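Local coordinates for protein PA0821 (Pseudomonas aeruginosa, PDB 7DRG) that probably serves as the immunity protein that protects the bacterium against a VRR-NUC-domain nuclease effector of its own type VI secretion system, at residues A124-K132 against S144-Y154; A202-V210 against Y277-P287. All coordinates share one frame; numbering follows the deposited sequence.

The centre of contact 1 is about 8 Å from the centre of the chain, that of contact 2 about 15 Å; both are buried. The two centres are about 22 Å apart, and their nearest atoms stay about 5 Å apart. Contact 1 pairs two antiparallel strands, 126-131 and 144-151, with regular backbone bonds and aromatic packing against helices 52-69 and 161-173. Contact 2 has no strand pairing: the turn after helix 191-204 rests on the long loop before helix 288-297, through one direct backbone bond, a proline and two waters. Arg204 and Ala203 bring contact 2 to the second subunit, whereas contact 1 stays within its own chain.

Contact 1: residues A124-K132 against S144-Y154; sequences AWLFDIYGK and SVLEFSVPLLY
Trp125 lies against Pro151 and Tyr154 at one end of an antiparallel strand pair, 126-131 with 144-151, in this TsiV-family protein; strands 109-114 and 34-46 lie on its outer sides. Backbone hydrogen bonds join Leu126 to Ser149, Asp128 to Glu147 and Tyr130 to Val145. Pro151 CD makes a CH-pi contact over the indole, 3.5 Å from the centroid of the five-membered ring of Trp125. The six-membered ring turns its edge to the face of Tyr154, a T-shaped pair with planes at 67°; Trp125 CH2 comes within 3.7 Å of Tyr154 CD1. Tyr154 OH is hydrogen-bonded to Asp161 OD2.

Leu146 CG is anti to the backbone N (chi1 171°), and CD1 makes a CH-pi contact over the face of Phe127, 3.8 Å from the ring centroid. Phe62, Phe65 and Phe169 also meet that ring. On the opposite face, Asp128 OD2 and Glu147 OE2 stay 4.8 Å apart, and one water donates to both; Glu147 OE1 is hydrogen-bonded to Thr43 OG1.

Serines tie both ends: Ser144 OG accepts from Lys132 N at 2.9 Å, and Ser149 OG, also hydrogen-bonded to Asn185 ND2, donates to Ala124 O at 2.8 Å from above the carbonyl plane.

Contact 2: residues A202-V210 against Y277-P287; sequences AARMPGLDV and YIAGDAEDSRP
Met205, modelled as selenomethionine, and Ile278 meet because of their first torsions: chi1 of -55° sets Met205 CG opposite its carbonyl carbon, and chi1 of -69° leaves Ile278 with CG2 anti to the backbone N. The two side chains then run side by side in the same direction, Met205 CG 3.6 Å from Ile278 CG2, with Tyr184 and His16 touching Met205 and His182 touching Ile278.

Pro206 comes next and lays its ring against Ser285. Its CD and CG lie close to the carbonyl of Ser285, CD at 3.3 Å from Ser285 O, while CG also faces Ser285 OG. Pro287 CD approaches Pro206 CB more loosely, at 4.2 Å. Ser285 OG reaches Ala203 as well, through a water that donates to Ala203 O.

The one direct hydrogen bond runs from Gly207 N to Ile278 O, 3.0 Å long, with the N-H arriving above the carbonyl plane. Tyr277 O lies against Gly207 CA, 3.5 Å away and on the side where a CB would stand, which leaves no room for a side chain there. A second water donates to both Gly207 O and Tyr277 O.

Within the loop, Asp284 OD1 takes Arg286 N on its anti lone pair and Arg286 NE at 2.7 Å on its syn side, the latter as part of a salt bridge. Asp281 OD1 accepts from Asp284 N. The loop is thus shaped by an Asx motif at Asp281 and an Asx turn at Asp284, and it receives a type I beta turn, Met205 to Leu208, with proline in its familiar second position.

Contact 1: residues A124-K132 against S144-Y154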
loop_
_atom_site.group_PDB
_atom_site.type_symbol
_atom_site.label_atom_id
_atom_site.label_comp_id
_atom_site.label_asym_id
_atom_site.label_seq_id
_atom_site.Cartn_x
_atom_site.Cartn_y
_atom_site.Cartn_z
ATOM N N ALA B 124 8.866 16.823 11.930
ATOM C CA ALA B 124 9.699 15.710 12.370
ATOM C C ALA B 124 10.181 15.845 13.808
ATOM O O ALA B 124 10.590 14.842 14.396
ATOM C CB ALA B 124 10.901 15.558 11.433
ATOM N N TRP B 125 10.131 17.042 14.388
ATOM C CA TRP B 125 10.422 17.254 15.799
ATOM C C TRP B 125 9.101 17.337 16.550
ATOM O O TRP B 125 8.198 18.069 16.132
ATOM C CB TRP B 125 11.208 18.547 16.025
ATOM C CG TRP B 125 12.586 18.601 15.424
ATOM C CD1 TRP B 125 12.926 19.078 14.197
ATOM C CD2 TRP B 125 13.814 18.214 16.060
ATOM N NE1 TRP B 125 14.287 18.996 14.016
ATOM C CE2 TRP B 125 14.854 18.468 15.145
ATOM C CE3 TRP B 125 14.131 17.668 17.305
ATOM C CZ2 TRP B 125 16.190 18.193 15.435
ATOM C CZ3 TRP B 125 15.461 17.398 17.597
ATOM C CH2 TRP B 125 16.473 17.663 16.662
ATOM N N LEU B 126 8.990 16.593 17.646
ATOM C CA LEU B 126 7.742 16.511 18.395
ATOM C C LEU B 126 8.046 16.329 19.873
ATOM O O LEU B 126 8.962 15.587 20.235
ATOM C CB LEU B 126 6.884 15.340 17.910
ATOM C CG LEU B 126 5.648 15.008 18.747
ATOM C CD1 LEU B 126 4.539 15.980 18.410
ATOM C CD2 LEU B 126 5.207 13.560 18.538
ATOM N N PHE B 127 7.272 17.003 20.726
ATOM C CA PHE B 127 7.256 16.693 22.154
ATOM C C PHE B 127 5.816 16.875 22.603
ATOM O O PHE B 127 5.313 17.998 22.599
ATOM C CB PHE B 127 8.210 17.600 22.937
ATOM C CG PHE B 127 8.426 17.180 24.368
ATOM C CD1 PHE B 127 7.592 17.647 25.379
ATOM C CD2 PHE B 127 9.484 16.348 24.714
ATOM C CE1 PHE B 127 7.801 17.287 26.703
ATOM C CE2 PHE B 127 9.698 15.994 26.055
ATOM C CZ PHE B 127 8.858 16.447 27.033
ATOM N N ASP B 128 5.157 15.780 22.975
ATOM C CA ASP B 128 3.711 15.771 23.177
ATOM C C ASP B 128 3.400 15.137 24.526
ATOM O O ASP B 128 3.665 13.948 24.723
ATOM C CB ASP B 128 3.042 14.991 22.037
ATOM C CG ASP B 128 1.526 15.039 22.072
ATOM O OD1 ASP B 128 0.928 15.499 23.064
ATOM O OD2 ASP B 128 0.924 14.603 21.071
ATOM N N ILE B 129 2.813 15.916 25.440
ATOM C CA ILE B 129 2.383 15.423 26.744
ATOM C C ILE B 129 0.869 15.333 26.760
ATOM O O ILE B 129 0.182 16.306 26.429
ATOM C CB ILE B 129 2.853 16.331 27.891
ATOM C CG1 ILE B 129 4.376 16.391 27.949
ATOM C CG2 ILE B 129 2.281 15.834 29.222
ATOM C CD1 ILE B 129 4.867 17.536 28.828
ATOM N N TYR B 130 0.351 14.178 27.165
ATOM C CA TYR B 130 -1.084 13.982 27.365
ATOM C C TYR B 130 -1.254 13.407 28.767
ATOM O O TYR B 130 -0.964 12.231 28.998
ATOM C CB TYR B 130 -1.655 13.072 26.282
ATOM C CG TYR B 130 -3.120 12.740 26.430
ATOM C CD1 TYR B 130 -4.089 13.567 25.896
ATOM C CD2 TYR B 130 -3.522 11.577 27.069
ATOM C CE1 TYR B 130 -5.427 13.260 26.016
ATOM C CE2 TYR B 130 -4.854 11.261 27.192
ATOM C CZ TYR B 130 -5.800 12.110 26.667
ATOM O OH TYR B 130 -7.139 11.808 26.782
ATOM N N GLY B 131 -1.705 14.239 29.710
ATOM C CA GLY B 131 -1.687 13.862 31.110
ATOM C C GLY B 131 -3.052 13.840 31.761
ATOM O O GLY B 131 -3.767 14.844 31.719
ATOM N N LYS B 132 -3.424 12.709 32.356
ATOM C CA LYS B 132 -4.757 12.554 32.931
ATOM C C LYS B 132 -4.902 13.374 34.208
ATOM O O LYS B 132 -3.946 13.560 34.965
ATOM C CB LYS B 132 -5.045 11.085 33.234
ATOM C CG LYS B 132 -4.815 10.152 32.046
ATOM C CD LYS B 132 -5.611 10.610 30.831
ATOM C CE LYS B 132 -7.095 10.384 31.037
ATOM N NZ LYS B 132 -7.906 10.886 29.883
ATOM N N SER B 144 -1.154 8.085 31.284
ATOM C CA SER B 144 -0.763 9.241 30.492
ATOM C C SER B 144 0.297 8.837 29.465
ATOM O O SER B 144 0.825 7.722 29.481
ATOM C CB SER B 144 -0.252 10.359 31.405
ATOM O OG SER B 144 -1.281 10.784 32.298
ATOM N N VAL B 145 0.598 9.755 28.548
ATOM C CA VAL B 145 1.477 9.451 27.420
ATOM C C VAL B 145 2.424 10.614 27.181
ATOM O O VAL B 145 2.000 11.773 27.158
ATOM C CB VAL B 145 0.679 9.158 26.131
ATOM C CG1 VAL B 145 1.629 8.990 24.947
ATOM C CG2 VAL B 145 -0.200 7.924 26.297
ATOM N N LEU B 146 3.703 10.304 26.989
ATOM C CA LEU B 146 4.675 11.235 26.431
ATOM C C LEU B 146 5.159 10.665 25.109
ATOM O O LEU B 146 5.622 9.522 25.064
ATOM C CB LEU B 146 5.872 11.439 27.366
ATOM C CG LEU B 146 7.049 12.219 26.774
ATOM C CD1 LEU B 146 6.643 13.636 26.385
ATOM C CD2 LEU B 146 8.213 12.273 27.754
ATOM N N GLU B 147 5.066 11.457 24.045
ATOM C CA GLU B 147 5.612 11.081 22.746
ATOM C C GLU B 147 6.567 12.164 22.284
ATOM O O GLU B 147 6.298 13.354 22.459
ATOM C CB GLU B 147 4.526 10.900 21.680
ATOM C CG GLU B 147 3.607 9.735 21.884
ATOM C CD GLU B 147 2.938 9.329 20.585
ATOM O OE1 GLU B 147 3.240 8.229 20.093
ATOM O OE2 GLU B 147 2.128 10.121 20.042
ATOM N N PHE B 148 7.677 11.758 21.681
ATOM C CA PHE B 148 8.636 12.741 21.213
ATOM C C PHE B 148 9.380 12.161 20.026
ATOM O O PHE B 148 9.452 10.944 19.852
ATOM C CB PHE B 148 9.603 13.161 22.331
ATOM C CG PHE B 148 10.577 12.095 22.715
ATOM C CD1 PHE B 148 10.176 11.020 23.482
ATOM C CD2 PHE B 148 11.894 12.159 22.287
ATOM C CE1 PHE B 148 11.086 10.021 23.832
ATOM C CE2 PHE B 148 12.808 11.167 22.628
ATOM C CZ PHE B 148 12.394 10.097 23.404
ATOM N N SER B 149 9.914 13.040 19.186
ATOM C CA SER B 149 10.545 12.535 17.980
ATOM C C SER B 149 11.624 13.484 17.495
ATOM O O SER B 149 11.607 14.683 17.780
ATOM C CB SER B 149 9.514 12.319 16.864
ATOM O OG SER B 149 9.062 13.563 16.350
ATOM N N VAL B 150 12.549 12.918 16.723
ATOM C CA VAL B 150 13.569 13.681 16.007
ATOM C C VAL B 150 13.568 13.239 14.549
ATOM O O VAL B 150 13.078 12.148 14.214
ATOM C CB VAL B 150 14.971 13.482 16.629
ATOM C CG1 VAL B 150 14.982 13.855 18.120
ATOM C CG2 VAL B 150 15.458 12.039 16.404
ATOM N N PRO B 151 14.137 14.054 13.657
ATOM C CA PRO B 151 14.222 13.665 12.244
ATOM C C PRO B 151 15.178 12.505 12.032
ATOM O O PRO B 151 16.114 12.286 12.803
ATOM C CB PRO B 151 14.747 14.931 11.552
ATOM C CG PRO B 151 14.514 16.041 12.522
ATOM C CD PRO B 151 14.574 15.442 13.878
ATOM N N LEU B 152 14.936 11.766 10.950
ATOM C CA LEU B 152 15.825 10.662 10.600
ATOM C C LEU B 152 17.232 11.156 10.289
ATOM O O LEU B 152 18.218 10.493 10.633
ATOM C CB LEU B 152 15.256 9.887 9.411
ATOM C CG LEU B 152 13.895 9.220 9.615
ATOM C CD1 LEU B 152 13.559 8.349 8.409
ATOM C CD2 LEU B 152 13.860 8.383 10.873
ATOM N N LEU B 153 17.349 12.308 9.626
ATOM C CA LEU B 153 18.673 12.831 9.304
ATOM C C LEU B 153 19.416 13.232 10.569
ATOM O O LEU B 153 20.631 13.030 10.671
ATOM C CB LEU B 153 18.561 14.017 8.342
ATOM C CG LEU B 153 19.885 14.625 7.863
ATOM C CD1 LEU B 153 20.735 13.584 7.124
ATOM C CD2 LEU B 153 19.637 15.844 6.986
ATOM N N TYR B 154 18.701 13.786 11.549
ATOM C CA TYR B 154 19.331 14.077 12.832
ATOM C C TYR B 154 19.860 12.800 13.473
ATOM O O TYR B 154 20.985 12.767 13.987
ATOM C CB TYR B 154 18.341 14.783 13.769
ATOM C CG TYR B 154 19.018 15.263 15.026
ATOM C CD1 TYR B 154 19.612 16.513 15.076
ATOM C CD2 TYR B 154 19.106 14.447 16.145
ATOM C CE1 TYR B 154 20.259 16.942 16.210
ATOM C CE2 TYR B 154 19.758 14.867 17.288
ATOM C CZ TYR B 154 20.326 16.119 17.314
ATOM O OH TYR B 154 20.983 16.547 18.444
HETATM O O HOH W 1 1.851 12.774 19.174
#

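Contact 2: residues A202-V210 against Y277-P287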
loop_
_atom_site.group_PDB
_atom_site.type_symbol
_atom_site.label_atom_id
_atom_site.label_comp_id
_atom_site.label_asym_id
_atom_site.label_seq_id
_atom_site.Cartn_x
_atom_site.Cartn_y
_atom_site.Cartn_z
ATOM N N ALA B 202 1.880 1.238 6.572
ATOM C CA ALA B 202 1.978 0.165 7.557
ATOM C C ALA B 202 2.039 -1.199 6.887
ATOM O O ALA B 202 2.789 -2.081 7.321
ATOM C CB ALA B 202 0.791 0.225 8.515
ATOM N N ALA B 203 1.251 -1.391 5.826
ATOM C CA ALA B 203 1.238 -2.672 5.132
ATOM C C ALA B 203 2.567 -2.977 4.451
ATOM O O ALA B 203 2.859 -4.148 4.196
ATOM C CB ALA B 203 0.095 -2.694 4.116
ATOM N N ARG B 204 3.384 -1.959 4.175
ATOM C CA ARG B 204 4.663 -2.124 3.495
ATOM C C ARG B 204 5.865 -2.111 4.428
ATOM O O ARG B 204 6.928 -2.615 4.051
ATOM C CB ARG B 204 4.847 -1.010 2.461
ATOM C CG ARG B 204 3.673 -0.857 1.516
ATOM C CD ARG B 204 3.541 0.582 1.051
ATOM N NE ARG B 204 4.766 1.072 0.428
ATOM C CZ ARG B 204 5.018 0.999 -0.876
ATOM N NH1 ARG B 204 4.130 0.444 -1.693
ATOM N NH2 ARG B 204 6.155 1.476 -1.365
HETATM N N MSE B 205 5.730 -1.524 5.612
HETATM C CA MSE B 205 6.858 -1.312 6.514
HETATM C C MSE B 205 6.559 -1.925 7.880
HETATM O O MSE B 205 6.007 -1.256 8.747
HETATM C CB MSE B 205 7.154 0.187 6.673
HETATM C CG MSE B 205 7.394 0.970 5.370
HETATM SE SE MSE B 205 7.131 2.893 5.703
HETATM C CE MSE B 205 5.737 2.635 6.933
ATOM N N PRO B 206 6.927 -3.194 8.074
ATOM C CA PRO B 206 6.585 -3.866 9.338
ATOM C C PRO B 206 7.234 -3.252 10.560
ATOM O O PRO B 206 6.745 -3.487 11.672
ATOM C CB PRO B 206 7.071 -5.306 9.120
ATOM C CG PRO B 206 7.041 -5.469 7.615
ATOM C CD PRO B 206 7.491 -4.133 7.089
ATOM N N GLY B 207 8.324 -2.499 10.400
ATOM C CA GLY B 207 8.959 -1.844 11.530
ATOM C C GLY B 207 8.358 -0.515 11.921
ATOM O O GLY B 207 8.847 0.144 12.842
ATOM N N LEU B 208 7.294 -0.098 11.252
ATOM C CA LEU B 208 6.678 1.194 11.511
ATOM C C LEU B 208 5.638 1.072 12.615
ATOM O O LEU B 208 4.771 0.197 12.557
ATOM C CB LEU B 208 6.017 1.701 10.233
ATOM C CG LEU B 208 5.326 3.039 10.414
ATOM C CD1 LEU B 208 6.302 4.145 10.017
ATOM C CD2 LEU B 208 4.029 3.063 9.610
ATOM N N ASP B 209 5.703 1.965 13.599
ATOM C CA ASP B 209 4.616 2.074 14.557
ATOM C C ASP B 209 3.476 2.884 13.958
ATOM O O ASP B 209 3.699 3.832 13.204
ATOM C CB ASP B 209 5.087 2.738 15.855
ATOM C CG ASP B 209 3.958 2.907 16.852
ATOM O OD1 ASP B 209 3.312 1.888 17.181
ATOM O OD2 ASP B 209 3.715 4.052 17.302
ATOM N N VAL B 210 2.244 2.512 14.322
ATOM C CA VAL B 210 1.028 3.122 13.793
ATOM C C VAL B 210 0.093 3.442 14.949
ATOM O O VAL B 210 0.046 2.719 15.948
ATOM C CB VAL B 210 0.337 2.179 12.777
ATOM C CG1 VAL B 210 -1.016 2.719 12.340
ATOM C CG2 VAL B 210 1.241 1.957 11.576
ATOM N N TYR B 277 14.766 -0.003 12.219
ATOM C CA TYR B 277 14.525 -0.703 10.958
ATOM C C TYR B 277 13.138 -0.377 10.425
ATOM O O TYR B 277 12.140 -0.557 11.135
ATOM C CB TYR B 277 14.633 -2.223 11.127
ATOM C CG TYR B 277 16.038 -2.773 11.210
ATOM C CD1 TYR B 277 16.788 -2.645 12.370
ATOM C CD2 TYR B 277 16.600 -3.461 10.138
ATOM C CE1 TYR B 277 18.073 -3.160 12.449
ATOM C CE2 TYR B 277 17.877 -3.981 10.210
ATOM C CZ TYR B 277 18.613 -3.825 11.370
ATOM O OH TYR B 277 19.892 -4.339 11.459
ATOM N N ILE B 278 13.086 0.082 9.172
ATOM C CA ILE B 278 11.822 0.267 8.464
ATOM C C ILE B 278 11.260 -1.074 8.011
ATOM O O ILE B 278 10.068 -1.362 8.177
ATOM C CB ILE B 278 12.023 1.211 7.264
ATOM C CG1 ILE B 278 12.314 2.637 7.726
ATOM C CG2 ILE B 278 10.816 1.172 6.336
ATOM C CD1 ILE B 278 12.770 3.557 6.604
ATOM N N ALA B 279 12.115 -1.910 7.433
ATOM C CA ALA B 279 11.704 -3.180 6.848
ATOM C C ALA B 279 12.921 -4.100 6.824
ATOM O O ALA B 279 13.950 -3.810 7.444
ATOM C CB ALA B 279 11.106 -2.975 5.450
ATOM N N GLY B 280 12.801 -5.211 6.102
ATOM C CA GLY B 280 13.851 -6.208 6.061
ATOM C C GLY B 280 14.695 -6.185 4.803
ATOM O O GLY B 280 15.460 -5.242 4.577
ATOM N N ASP B 281 14.575 -7.221 3.978
ATOM C CA ASP B 281 15.399 -7.350 2.785
ATOM C C ASP B 281 14.503 -7.756 1.621
ATOM O O ASP B 281 13.274 -7.778 1.730
ATOM C CB ASP B 281 16.547 -8.343 3.029
ATOM C CG ASP B 281 16.065 -9.701 3.527
ATOM O OD1 ASP B 281 14.904 -10.076 3.257
ATOM O OD2 ASP B 281 16.857 -10.399 4.198
ATOM N N ALA B 282 15.134 -8.097 0.494
ATOM C CA ALA B 282 14.374 -8.505 -0.683
ATOM C C ALA B 282 13.562 -9.766 -0.417
ATOM O O ALA B 282 12.479 -9.939 -0.988
ATOM C CB ALA B 282 15.318 -8.719 -1.865
ATOM N N GLU B 283 14.053 -10.643 0.460
ATOM C CA GLU B 283 13.371 -11.906 0.714
ATOM C C GLU B 283 12.188 -11.733 1.659
ATOM O O GLU B 283 11.123 -12.321 1.436
ATOM C CB GLU B 283 14.363 -12.924 1.277
ATOM C CG GLU B 283 15.545 -13.185 0.361
ATOM C CD GLU B 283 16.867 -13.174 1.099
ATOM O OE1 GLU B 283 16.854 -13.294 2.342
ATOM O OE2 GLU B 283 17.919 -13.040 0.435
ATOM N N ASP B 284 12.350 -10.930 2.709
ATOM C CA ASP B 284 11.319 -10.785 3.727
ATOM C C ASP B 284 11.323 -9.349 4.230
ATOM O O ASP B 284 12.378 -8.822 4.594
ATOM C CB ASP B 284 11.562 -11.765 4.881
ATOM C CG ASP B 284 10.320 -12.010 5.707
ATOM O OD1 ASP B 284 9.746 -11.034 6.236
ATOM O OD2 ASP B 284 9.909 -13.183 5.818
ATOM N N SER B 285 10.145 -8.721 4.249
ATOM C CA SER B 285 10.035 -7.323 4.653
ATOM C C SER B 285 10.128 -7.112 6.161
ATOM O O SER B 285 10.171 -5.959 6.602
ATOM C CB SER B 285 8.715 -6.745 4.155
ATOM O OG SER B 285 7.637 -7.412 4.780
ATOM N N ARG B 286 10.143 -8.176 6.956
ATOM C CA ARG B 286 10.191 -8.048 8.415
ATOM C C ARG B 286 11.637 -7.907 8.892
ATOM O O ARG B 286 12.480 -8.744 8.541
ATOM C CB ARG B 286 9.544 -9.259 9.074
ATOM C CG ARG B 286 8.084 -9.449 8.681
ATOM C CD ARG B 286 7.544 -10.848 9.027
ATOM N NE ARG B 286 8.096 -11.887 8.152
ATOM C CZ ARG B 286 7.620 -13.132 8.085
ATOM N NH1 ARG B 286 6.584 -13.486 8.838
ATOM N NH2 ARG B 286 8.172 -14.028 7.266
ATOM N N PRO B 287 11.955 -6.890 9.700
ATOM C CA PRO B 287 13.337 -6.739 10.194
ATOM C C PRO B 287 13.725 -7.885 11.120
ATOM O O PRO B 287 13.007 -8.194 12.074
ATOM C CB PRO B 287 13.305 -5.404 10.951
ATOM C CG PRO B 287 12.061 -4.707 10.483
ATOM C CD PRO B 287 11.082 -5.792 10.150
HETATM O O HOH W 2 5.186 -6.318 4.229
HETATM O O HOH W 3 11.370 1.119 13.345
#